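Local coordinates for Lmo2125 protein (Listeria monocytogenes serovar 1/2a, PDB 5TU0) that binds maltose as the extracellular solute-binding lipoprotein of a probable sugar transport system of the cell membrane, at residues G182-G194 with A373-T385. The protein carries 2 engineered substitutions. Numbering follows the deposited sequence.
Sequences GTNPKDIGLNNKG and ADDAVKVIEDNVT
Asn-191 packs on Val-377 near the N-terminal end of helix segment 373-385, where the turn after the short strand 187-189 meets it. The side chains of Asn-191 and Val-377 cross at about a right angle, with Asn-191 CG 3.6 Å from Val-377 CG2. Asn-191 CG sits between the backbone N and the carbonyl carbon (chi1 64°). In this rotamer ND2 reaches Asp-374 OD1 at 3.1 Å, and the N-H...O angle is 149°. The amide and carboxylate planes are perpendicular. Asp-374 OD1 is met on its anti side, 29° out of the carboxylate plane. The other oxygen, Asp-374 OD2, is bonded to Gln-370, so both ends of the carboxylate are held.

Ile-188 supplies the other apolar arm. Its CG2 faces both methyls of Val-377. With CG1 anti to the carbonyl carbon, the chain runs on to place Ile-188 CD1 3.7 Å from Ile-380 CG2 and 3.8 Å from Glu-381 CG. Leu-190 CB adds a contact of 4.0 Å to Val-377 CG2. Leu-190 also packs on Val-351 and Leu-358 of helix 348-363.

At the far end, Lys-186 is bent at chi2 and chi3. Its NZ donates to a water 2.6 Å away, which also bonds Thr-385 OG1. A second water, weakly bonded to NZ, lies near Val-384 O and may donate to it.

The contact thus fastens the strand and its two flanking type I turns to the C-terminal helix 369-387. Its centre is apolar. At one end the Asn-191 amide is held by a direct bond to a carboxylate and by apolar contact. At the other, exposed edge, the Lys-186 ammonium meets the helix mainly through water.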
loop_
_atom_site.group_PDB
_atom_site.type_symbol
_atom_site.label_atom_id
_atom_site.label_comp_id
_atom_site.label_asym_id
_atom_site.label_seq_id
_atom_site.Cartn_x
_atom_site.Cartn_y
_atom_site.Cartn_z
ATOM N N GLY A 182 -2.413 -3.282 15.732
ATOM C CA GLY A 182 -2.909 -4.167 14.679
ATOM C C GLY A 182 -2.824 -5.657 14.929
ATOM O O GLY A 182 -2.974 -6.434 13.990
ATOM N N THR A 183 -2.646 -6.066 16.191
ATOM C CA THR A 183 -2.493 -7.476 16.528
ATOM C C THR A 183 -3.616 -8.079 17.372
ATOM O O THR A 183 -3.617 -9.292 17.585
ATOM C CB THR A 183 -1.173 -7.689 17.295
ATOM O OG1 THR A 183 -1.225 -6.997 18.548
ATOM C CG2 THR A 183 0.006 -7.163 16.476
ATOM N N ASN A 184 -4.549 -7.265 17.868
ATOM C CA ASN A 184 -5.631 -7.772 18.701
ATOM C C ASN A 184 -6.972 -7.709 17.951
ATOM O O ASN A 184 -7.632 -6.664 17.938
ATOM C CB ASN A 184 -5.717 -6.997 20.011
ATOM C CG ASN A 184 -6.812 -7.520 20.923
ATOM O OD1 ASN A 184 -7.465 -8.535 20.638
ATOM N ND2 ASN A 184 -7.017 -6.835 22.034
ATOM N N PRO A 185 -7.407 -8.850 17.384
ATOM C CA PRO A 185 -8.641 -8.845 16.599
ATOM C C PRO A 185 -9.918 -8.695 17.426
ATOM O O PRO A 185 -10.992 -8.577 16.839
ATOM C CB PRO A 185 -8.600 -10.195 15.889
ATOM C CG PRO A 185 -7.846 -11.072 16.805
ATOM C CD PRO A 185 -6.828 -10.201 17.485
ATOM N N LYS A 186 -9.806 -8.702 18.758
ATOM C CA LYS A 186 -10.982 -8.523 19.626
ATOM C C LYS A 186 -11.169 -7.053 20.006
ATOM O O LYS A 186 -12.094 -6.723 20.750
ATOM C CB LYS A 186 -10.890 -9.385 20.893
ATOM C CG LYS A 186 -10.435 -10.825 20.687
ATOM C CD LYS A 186 -11.201 -11.615 19.635
ATOM C CE LYS A 186 -12.624 -11.950 20.068
ATOM N NZ LYS A 186 -13.256 -12.921 19.118
ATOM N N ASP A 187 -10.277 -6.187 19.520
ATOM C CA ASP A 187 -10.358 -4.755 19.761
ATOM C C ASP A 187 -10.425 -4.043 18.402
ATOM O O ASP A 187 -9.387 -3.720 17.814
ATOM C CB ASP A 187 -9.149 -4.274 20.588
ATOM C CG ASP A 187 -9.121 -2.743 20.785
ATOM O OD1 ASP A 187 -10.075 -2.040 20.366
ATOM O OD2 ASP A 187 -8.126 -2.239 21.352
ATOM N N ILE A 188 -11.645 -3.817 17.920
ATOM C CA ILE A 188 -11.878 -3.150 16.625
ATOM C C ILE A 188 -12.171 -1.665 16.836
ATOM O O ILE A 188 -13.073 -1.303 17.614
ATOM C CB ILE A 188 -12.998 -3.842 15.841
ATOM C CG1 ILE A 188 -12.572 -5.272 15.527
ATOM C CG2 ILE A 188 -13.326 -3.082 14.551
ATOM C CD1 ILE A 188 -13.687 -6.153 15.026
ATOM N N GLY A 189 -11.393 -0.824 16.158
ATOM C CA GLY A 189 -11.493 0.623 16.298
ATOM C C GLY A 189 -12.255 1.369 15.211
ATOM O O GLY A 189 -12.249 2.587 15.195
ATOM N N LEU A 190 -12.934 0.642 14.329
ATOM C CA LEU A 190 -13.666 1.251 13.191
ATOM C C LEU A 190 -15.001 1.894 13.540
ATOM O O LEU A 190 -15.624 2.527 12.678
ATOM C CB LEU A 190 -13.844 0.235 12.065
ATOM C CG LEU A 190 -12.530 -0.297 11.488
ATOM C CD1 LEU A 190 -12.809 -1.383 10.448
ATOM C CD2 LEU A 190 -11.648 0.797 10.914
ATOM N N ASN A 191 -15.432 1.769 14.790
ATOM C CA ASN A 191 -16.649 2.435 15.236
ATOM C C ASN A 191 -16.381 3.301 16.466
ATOM O O ASN A 191 -17.318 3.649 17.188
ATOM C CB ASN A 191 -17.779 1.437 15.495
ATOM C CG ASN A 191 -17.469 0.482 16.622
ATOM O OD1 ASN A 191 -16.317 0.208 16.911
ATOM N ND2 ASN A 191 -18.502 -0.030 17.262
ATOM N N ASN A 192 -15.109 3.650 16.707
ATOM C CA ASN A 192 -14.776 4.535 17.827
ATOM C C ASN A 192 -15.114 5.974 17.441
ATOM O O ASN A 192 -15.471 6.234 16.293
ATOM C CB ASN A 192 -13.323 4.358 18.337
ATOM C CG ASN A 192 -12.255 4.919 17.403
ATOM O OD1 ASN A 192 -12.530 5.478 16.342
ATOM N ND2 ASN A 192 -11.003 4.763 17.815
ATOM N N LYS A 193 -15.038 6.897 18.402
ATOM C CA LYS A 193 -15.386 8.313 18.150
ATOM C C LYS A 193 -14.676 8.888 16.936
ATOM O O LYS A 193 -15.292 9.549 16.101
ATOM C CB LYS A 193 -15.069 9.201 19.357
ATOM C CG LYS A 193 -16.201 9.423 20.342
ATOM C CD LYS A 193 -16.599 8.203 21.136
ATOM C CE LYS A 193 -17.664 8.584 22.166
ATOM N NZ LYS A 193 -18.136 7.404 22.947
ATOM N N GLY A 194 -13.375 8.638 16.867
ATOM C CA GLY A 194 -12.544 9.097 15.767
ATOM C C GLY A 194 -12.999 8.588 14.416
ATOM O O GLY A 194 -13.188 9.393 13.471
ATOM N N ALA A 373 -21.322 2.449 11.165
ATOM C CA ALA A 373 -20.085 1.911 11.719
ATOM C C ALA A 373 -20.354 0.818 12.736
ATOM O O ALA A 373 -19.693 -0.217 12.713
ATOM C CB ALA A 373 -19.261 3.024 12.334
ATOM N N ASP A 374 -21.321 1.043 13.631
ATOM C CA ASP A 374 -21.670 0.042 14.650
ATOM C C ASP A 374 -22.160 -1.258 14.032
ATOM O O ASP A 374 -21.748 -2.348 14.460
ATOM C CB ASP A 374 -22.727 0.583 15.627
ATOM C CG ASP A 374 -22.181 1.655 16.557
ATOM O OD1 ASP A 374 -20.956 1.763 16.705
ATOM O OD2 ASP A 374 -22.987 2.398 17.142
ATOM N N ASP A 375 -23.019 -1.153 13.013
ATOM C CA ASP A 375 -23.573 -2.340 12.347
ATOM C C ASP A 375 -22.478 -3.149 11.641
ATOM O O ASP A 375 -22.454 -4.372 11.724
ATOM C CB ASP A 375 -24.680 -1.958 11.347
ATOM C CG ASP A 375 -25.921 -1.361 12.020
ATOM O OD1 ASP A 375 -26.060 -1.469 13.248
ATOM O OD2 ASP A 375 -26.772 -0.769 11.306
ATOM N N ALA A 376 -21.567 -2.457 10.966
ATOM C CA ALA A 376 -20.483 -3.121 10.244
ATOM C C ALA A 376 -19.502 -3.776 11.224
ATOM O O ALA A 376 -19.050 -4.890 10.987
ATOM C CB ALA A 376 -19.769 -2.136 9.351
ATOM N N VAL A 377 -19.202 -3.112 12.334
ATOM C CA VAL A 377 -18.277 -3.705 13.305
ATOM C C VAL A 377 -18.892 -4.992 13.892
ATOM O O VAL A 377 -18.172 -5.978 14.127
ATOM C CB VAL A 377 -17.843 -2.688 14.373
ATOM C CG1 VAL A 377 -17.138 -3.367 15.547
ATOM C CG2 VAL A 377 -16.936 -1.648 13.732
ATOM N N LYS A 378 -20.213 -4.996 14.110
ATOM C CA LYS A 378 -20.869 -6.200 14.618
ATOM C C LYS A 378 -20.729 -7.339 13.595
ATOM O O LYS A 378 -20.521 -8.483 13.976
ATOM C CB LYS A 378 -22.344 -5.951 14.994
ATOM C CG LYS A 378 -23.003 -7.180 15.594
ATOM C CD LYS A 378 -24.278 -6.850 16.379
ATOM C CE LYS A 378 -24.722 -8.048 17.214
ATOM N NZ LYS A 378 -25.787 -7.689 18.195
ATOM N N VAL A 379 -20.807 -7.024 12.310
ATOM C CA VAL A 379 -20.628 -8.038 11.256
ATOM C C VAL A 379 -19.211 -8.617 11.324
ATOM O O VAL A 379 -19.018 -9.835 11.285
ATOM C CB VAL A 379 -20.887 -7.456 9.845
ATOM C CG1 VAL A 379 -20.425 -8.397 8.742
ATOM C CG2 VAL A 379 -22.358 -7.117 9.662
ATOM N N ILE A 380 -18.230 -7.734 11.443
ATOM C CA ILE A 380 -16.829 -8.159 11.472
ATOM C C ILE A 380 -16.545 -9.035 12.709
ATOM O O ILE A 380 -15.972 -10.117 12.585
ATOM C CB ILE A 380 -15.895 -6.929 11.428
ATOM C CG1 ILE A 380 -16.095 -6.151 10.111
ATOM C CG2 ILE A 380 -14.444 -7.351 11.574
ATOM C CD1 ILE A 380 -15.395 -4.812 10.079
ATOM N N GLU A 381 -16.965 -8.550 13.880
ATOM C CA GLU A 381 -16.802 -9.239 15.167
ATOM C C GLU A 381 -17.371 -10.637 15.152
ATOM O O GLU A 381 -16.741 -11.585 15.644
ATOM C CB GLU A 381 -17.532 -8.489 16.281
ATOM C CG GLU A 381 -16.860 -7.222 16.733
ATOM C CD GLU A 381 -17.652 -6.485 17.801
ATOM O OE1 GLU A 381 -18.868 -6.740 17.979
ATOM O OE2 GLU A 381 -17.036 -5.637 18.459
ATOM N N ASP A 382 -18.572 -10.754 14.596
ATOM C CA ASP A 382 -19.249 -12.036 14.529
ATOM C C ASP A 382 -18.505 -12.979 13.600
ATOM O O ASP A 382 -18.342 -14.145 13.928
ATOM C CB ASP A 382 -20.734 -11.877 14.154
ATOM C CG ASP A 382 -21.563 -11.262 15.290
ATOM O OD1 ASP A 382 -21.019 -11.075 16.408
ATOM O OD2 ASP A 382 -22.762 -10.962 15.079
ATOM N N ASN A 383 -18.039 -12.475 12.460
ATOM C CA ASN A 383 -17.236 -13.312 11.543
ATOM C C ASN A 383 -15.919 -13.758 12.170
ATOM O O ASN A 383 -15.508 -14.901 11.985
ATOM C CB ASN A 383 -16.978 -12.606 10.221
ATOM C CG ASN A 383 -18.184 -12.639 9.305
ATOM O OD1 ASN A 383 -18.972 -13.586 9.334
ATOM N ND2 ASN A 383 -18.321 -11.625 8.463
ATOM N N VAL A 384 -15.265 -12.865 12.909
ATOM C CA VAL A 384 -14.012 -13.202 13.594
ATOM C C VAL A 384 -14.245 -14.348 14.600
ATOM O O VAL A 384 -13.496 -15.331 14.618
ATOM C CB VAL A 384 -13.388 -11.956 14.286
ATOM C CG1 VAL A 384 -12.274 -12.347 15.248
ATOM C CG2 VAL A 384 -12.866 -10.970 13.254
ATOM N N THR A 385 -15.290 -14.211 15.414
ATOM C CA THR A 385 -15.660 -15.211 16.408
ATOM C C THR A 385 -15.976 -16.570 15.793
ATOM O O THR A 385 -15.538 -17.612 16.312
ATOM C CB THR A 385 -16.881 -14.738 17.211
ATOM O OG1 THR A 385 -16.534 -13.541 17.921
ATOM C CG2 THR A 385 -17.354 -15.806 18.206
HETATM O O HOH W 1 -14.679 -11.244 17.792
HETATM O O HOH W 2 -12.000 -15.451 17.325
#